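Local coordinates for protein branched-chain amino acid aminotransferase (Thermoproteus uzoniensis 768-20, PDB 6THQ) that catalyses pyridoxal-phosphate-dependent transamination, probably passing the amino groups of leucine, isoleucine and valine to 2-oxoglutarate, at residues G134-V139 and G259-I264. Numbering follows the deposited sequence.
Sequences GKYLKV and GTAAEI. With PY5 (2-[O-phosphonopyridoxyl]-amino-pentanoic acid), chain E; PLP (pyridoxal-5'-phosphate), chain D.
Tyr136 and Ala261 make the central apolar meeting: the methyl CB of Ala261 lies over one face of the phenol ring, off toward its rim, 4.1 Å from Tyr136 CG. With CG trans to the backbone N (chi1 -172°), the Tyr136 ring swings out over Ala261. Beside it, Leu137 brings its branch CD1 to 4.0 Å from Ala262 CB.

A salt bridge joins exposed Lys135 to partly exposed Glu263. The Lys135 side chain, kinked at chi2 and again at chi4, runs about perpendicular to that of Glu263 and sets NZ 3.1 Å from Glu263 OE1, on that oxygen's syn lone pair. Glu263 OE2 is taken by Tyr49 OH, so both carboxylate oxygens have a partner. A water joins the backbones: it accepts from Tyr136 N (2.9 Å) and donates to Ala261 O (3.2 Å) and, weakly, to Ala262 O.

The start of 259-264 also meets the cofactor. Thr260 N donates to PLP O1P at 2.9 Å; when the PY5 adduct occupies the site instead, Ala261 N reaches its carboxylate OXT at 3.1 Å, almost straight (172°). Arg66, Thr224 and Ile223 also bind the cofactor in this class-IV aminotransferase site.

Arg47 of strand 42-50 donates through NH2 to both Gly134 O and Ala261 O, bridging the segments. Segment 134-139 links strands 124-132 and 142-146; 259-264 joins strands 254-259 and 265-270, with Thr224 of helix 223-234 against Thr260.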
# COMPACT_ATOMS: atom_id res chain seq x y z
N GLY A 134 24.04 0.03 -10.73
CA GLY A 134 24.82 1.20 -11.17
C GLY A 134 23.99 2.48 -10.95
O GLY A 134 23.43 2.66 -9.86
N LYS A 135 23.88 3.34 -11.97
CA LYS A 135 23.12 4.60 -11.89
C LYS A 135 21.60 4.42 -12.10
O LYS A 135 21.19 3.65 -12.95
CB LYS A 135 23.66 5.64 -12.91
CG LYS A 135 25.18 5.85 -12.90
CD LYS A 135 25.64 6.83 -11.81
CE LYS A 135 27.07 6.63 -11.28
NZ LYS A 135 27.08 5.94 -9.93
N TYR A 136 20.76 5.15 -11.33
CA TYR A 136 19.28 5.13 -11.46
C TYR A 136 18.72 6.21 -12.38
O TYR A 136 17.71 5.99 -13.05
CB TYR A 136 18.65 5.32 -10.10
CG TYR A 136 17.14 5.14 -10.00
CD1 TYR A 136 16.54 3.90 -10.28
CD2 TYR A 136 16.33 6.16 -9.52
CE1 TYR A 136 15.17 3.71 -10.13
CE2 TYR A 136 14.95 5.96 -9.33
CZ TYR A 136 14.36 4.74 -9.65
OH TYR A 136 12.99 4.50 -9.47
N LEU A 137 19.36 7.38 -12.39
CA LEU A 137 18.90 8.52 -13.20
C LEU A 137 20.13 8.98 -13.99
O LEU A 137 21.27 8.75 -13.53
CB LEU A 137 18.39 9.64 -12.29
CG LEU A 137 17.17 9.41 -11.35
CD1 LEU A 137 16.82 10.68 -10.58
CD2 LEU A 137 15.92 8.89 -12.07
N LYS A 138 19.93 9.60 -15.16
CA LYS A 138 21.03 10.08 -15.99
C LYS A 138 21.90 11.07 -15.21
O LYS A 138 21.44 12.16 -14.81
CB LYS A 138 20.52 10.80 -17.25
CG LYS A 138 19.66 10.01 -18.18
CD LYS A 138 19.22 10.88 -19.33
CE LYS A 138 18.76 10.01 -20.48
NZ LYS A 138 17.33 9.67 -20.33
N VAL A 139 23.16 10.72 -15.03
CA VAL A 139 24.12 11.54 -14.26
C VAL A 139 24.24 13.01 -14.76
O VAL A 139 24.45 13.93 -13.95
CB VAL A 139 25.48 10.79 -14.10
CG1 VAL A 139 26.05 10.41 -15.48
CG2 VAL A 139 26.49 11.59 -13.23
N GLY A 259 18.76 10.93 -3.30
CA GLY A 259 18.21 9.71 -2.76
C GLY A 259 19.24 8.60 -2.81
O GLY A 259 20.23 8.74 -3.52
N THR A 260 19.01 7.52 -2.06
CA THR A 260 19.95 6.46 -2.05
C THR A 260 20.25 5.94 -3.47
O THR A 260 21.41 5.94 -3.94
CB THR A 260 19.54 5.36 -1.10
OG1 THR A 260 19.51 5.94 0.21
CG2 THR A 260 20.62 4.24 -1.12
N ALA A 261 19.22 5.51 -4.17
CA ALA A 261 19.34 5.04 -5.54
C ALA A 261 19.74 6.18 -6.45
O ALA A 261 20.61 5.99 -7.32
CB ALA A 261 18.00 4.47 -6.03
N ALA A 262 19.07 7.33 -6.29
CA ALA A 262 19.23 8.43 -7.20
C ALA A 262 20.57 9.15 -7.06
O ALA A 262 20.96 9.93 -7.96
CB ALA A 262 18.13 9.44 -6.96
N GLU A 263 21.20 8.98 -5.91
CA GLU A 263 22.42 9.77 -5.59
C GLU A 263 22.15 11.29 -5.62
O GLU A 263 21.17 11.75 -5.03
CB GLU A 263 23.56 9.36 -6.52
CG GLU A 263 23.87 7.87 -6.32
CD GLU A 263 24.95 7.33 -7.23
OE1 GLU A 263 25.09 7.80 -8.40
OE2 GLU A 263 25.66 6.43 -6.75
N ILE A 264 22.98 12.05 -6.32
CA ILE A 264 22.72 13.49 -6.52
C ILE A 264 22.60 13.74 -7.99
O ILE A 264 23.56 13.65 -8.65
CB ILE A 264 23.86 14.39 -5.97
CG1 ILE A 264 24.36 13.87 -4.62
CG2 ILE A 264 23.42 15.82 -5.89
CD1 ILE A 264 23.38 14.06 -3.53
N1 PY5 E . 11.43 10.13 -1.28
C2 PY5 E . 10.96 8.94 -1.74
C2A PY5 E . 9.52 8.84 -2.17
C3 PY5 E . 11.91 7.79 -1.89
O3 PY5 E . 11.52 6.57 -2.40
C4 PY5 E . 13.34 8.00 -1.48
C4A PY5 E . 14.39 6.91 -1.60
C5 PY5 E . 13.69 9.35 -0.96
C6 PY5 E . 12.70 10.33 -0.89
C5A PY5 E . 15.13 9.63 -0.52
O4P PY5 E . 15.46 8.72 0.55
P PY5 E . 16.96 8.32 0.96
O1P PY5 E . 17.31 7.19 0.03
O2P PY5 E . 17.79 9.52 0.62
O3P PY5 E . 16.83 7.97 2.44
N PY5 E . 13.64 5.68 -1.52
CA PY5 E . 13.89 4.68 -2.53
C PY5 E . 15.40 4.54 -2.47
O PY5 E . 15.61 3.58 -1.74
CB PY5 E . 13.10 4.88 -3.85
CG PY5 E . 12.25 3.65 -4.18
CD PY5 E . 13.10 2.72 -5.05
OXT PY5 E . 16.32 5.27 -2.98
N1 PLP D . 11.59 9.54 -0.97
C2 PLP D . 11.04 8.31 -1.10
C2A PLP D . 9.58 8.29 -1.44
C3 PLP D . 11.88 7.08 -0.98
O3 PLP D . 11.40 5.81 -1.13
C4 PLP D . 13.33 7.27 -0.67
C4A PLP D . 14.24 6.06 -0.51
C5 PLP D . 13.78 8.69 -0.54
C6 PLP D . 12.88 9.74 -0.71
C5A PLP D . 15.22 9.05 -0.25
O4P PLP D . 15.57 8.63 1.05
P PLP D . 17.07 8.15 1.28
O1P PLP D . 17.20 7.08 0.22
O2P PLP D . 17.92 9.36 0.98
O3P PLP D . 17.04 7.72 2.72
O HOH W 1 21.74 7.50 -9.88